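Side-chain contact in envelopment polyprotein (Bovine Schmallenberg virus BH80/Germany/2011, PDB 7A56), which probably drives fusion of the viral and host membranes during entry, as a trimeric class II fusion glycoprotein in its postfusion form: residues D253-D256 and T260-K263. Sequence-based numbering, arbitrary orientation.
Sequences DIND and TAKK
Lys263 lays its aliphatic chain along the backbone of Asp253 and Ile254, with CG 3.6 Å from Asp253 O and CE 3.8 Å from Ile254 C. Its CG sits between the backbone N and the carbonyl carbon (chi1 74°), and the chain then runs fully extended, bringing CE to 3.6 Å from Asn255 OD1. The ammonium does not touch the Asp253 carboxylate; Lys263 NZ and Asp253 OD1 are 5.0 Å apart, and a water accepts from NZ and donates to OD1, relaying between the opposite charges. The other oxygen of that carboxylate, OD2, turns to Ser259 OG and Asp256 N of the second subunit.

Asn255 shows how one side-chain amide can stand in for a backbone peptide. Its OD1 accepts from Ala261 N at 3.0 Å in a bent bond (137° at the hydrogen), while ND2 returns a much straighter one to Ala261 O, 2.9 Å away and nearly in the amide plane. Because donor and acceptor of the same residue are both engaged, the amide's flip is fixed. Ala261 O also accepts from Lys263 N, and both donors approach one face of its carbonyl; this second bond closes an inverse gamma turn centred on Lys262.

Asn255 also pairs through its backbone with Cys264, whose disulfide partner is Cys307. Ala261 packs on Ala261 of both other subunits, and Lys263 meets Lys263 of the third. In the loop between strands 248-251 and 268-270, a side-chain amide thus pairs with both backbone polar atoms of Ala261 beside an inverse gamma turn, at the trimer interface of a postfusion class II fusion protein.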
loop_
_atom_site.group_PDB
_atom_site.type_symbol
_atom_site.label_atom_id
_atom_site.label_comp_id
_atom_site.label_asym_id
_atom_site.label_seq_id
_atom_site.Cartn_x
_atom_site.Cartn_y
_atom_site.Cartn_z
ATOM N N ASP A 253 0.101 14.639 -3.945
ATOM C CA ASP A 253 0.072 15.597 -2.819
ATOM C C ASP A 253 -1.227 16.367 -2.642
ATOM O O ASP A 253 -1.304 17.499 -3.140
ATOM C CB ASP A 253 1.187 16.646 -3.023
ATOM C CG ASP A 253 2.414 16.348 -2.169
ATOM O OD1 ASP A 253 2.317 15.265 -1.539
ATOM O OD2 ASP A 253 3.413 17.165 -2.105
ATOM N N ILE A 254 -2.309 15.749 -2.101
ATOM C CA ILE A 254 -3.645 16.372 -2.146
ATOM C C ILE A 254 -4.204 16.459 -0.735
ATOM O O ILE A 254 -4.261 15.457 -0.019
ATOM C CB ILE A 254 -4.657 15.625 -3.043
ATOM C CG1 ILE A 254 -4.197 15.513 -4.522
ATOM C CG2 ILE A 254 -6.047 16.297 -2.952
ATOM C CD1 ILE A 254 -5.025 14.346 -5.338
ATOM N N ASN A 255 -4.615 17.671 -0.321
ATOM C CA ASN A 255 -5.130 17.876 1.031
ATOM C C ASN A 255 -6.435 17.116 1.222
ATOM O O ASN A 255 -7.314 17.153 0.351
ATOM C CB ASN A 255 -5.415 19.397 1.304
ATOM C CG ASN A 255 -4.191 20.151 1.798
ATOM O OD1 ASN A 255 -3.690 19.935 2.902
ATOM N ND2 ASN A 255 -3.723 21.061 0.992
ATOM N N ASP A 256 -6.621 16.530 2.410
ATOM C CA ASP A 256 -7.956 16.106 2.821
ATOM C C ASP A 256 -8.807 17.343 3.183
ATOM O O ASP A 256 -8.294 18.456 3.409
ATOM C CB ASP A 256 -7.845 15.117 4.019
ATOM C CG ASP A 256 -9.037 14.158 4.138
ATOM O OD1 ASP A 256 -10.166 14.431 3.625
ATOM O OD2 ASP A 256 -8.806 13.119 4.793
ATOM N N THR A 260 -5.127 22.577 5.216
ATOM C CA THR A 260 -4.708 23.657 4.314
ATOM C C THR A 260 -3.181 23.678 4.157
ATOM O O THR A 260 -2.546 24.741 4.054
ATOM C CB THR A 260 -5.247 24.997 4.802
ATOM O OG1 THR A 260 -4.776 25.225 6.125
ATOM C CG2 THR A 260 -6.828 25.020 4.800
ATOM N N ALA A 261 -2.559 22.488 4.112
ATOM C CA ALA A 261 -1.116 22.425 3.930
ATOM C C ALA A 261 -0.785 22.938 2.539
ATOM O O ALA A 261 -1.664 22.946 1.666
ATOM C CB ALA A 261 -0.619 20.977 4.125
ATOM N N LYS A 262 0.464 23.456 2.342
ATOM C CA LYS A 262 0.806 24.132 1.072
ATOM C C LYS A 262 1.106 23.112 -0.037
ATOM O O LYS A 262 2.231 22.929 -0.493
ATOM C CB LYS A 262 1.964 25.111 1.257
ATOM C CG LYS A 262 1.633 26.186 2.283
ATOM C CD LYS A 262 2.834 27.132 2.373
ATOM C CE LYS A 262 2.412 28.436 2.924
ATOM N NZ LYS A 262 3.495 29.427 2.488
ATOM N N LYS A 263 0.028 22.512 -0.534
ATOM C CA LYS A 263 0.057 21.500 -1.585
ATOM C C LYS A 263 -1.328 21.551 -2.246
ATOM O O LYS A 263 -2.135 22.433 -1.934
ATOM C CB LYS A 263 0.466 20.142 -0.987
ATOM C CG LYS A 263 -0.636 19.479 -0.164
ATOM C CD LYS A 263 -0.138 18.292 0.629
ATOM C CE LYS A 263 -1.329 17.601 1.391
ATOM N NZ LYS A 263 -0.689 16.543 2.267
HETATM O O HOH W 1 0.653 14.900 0.244
#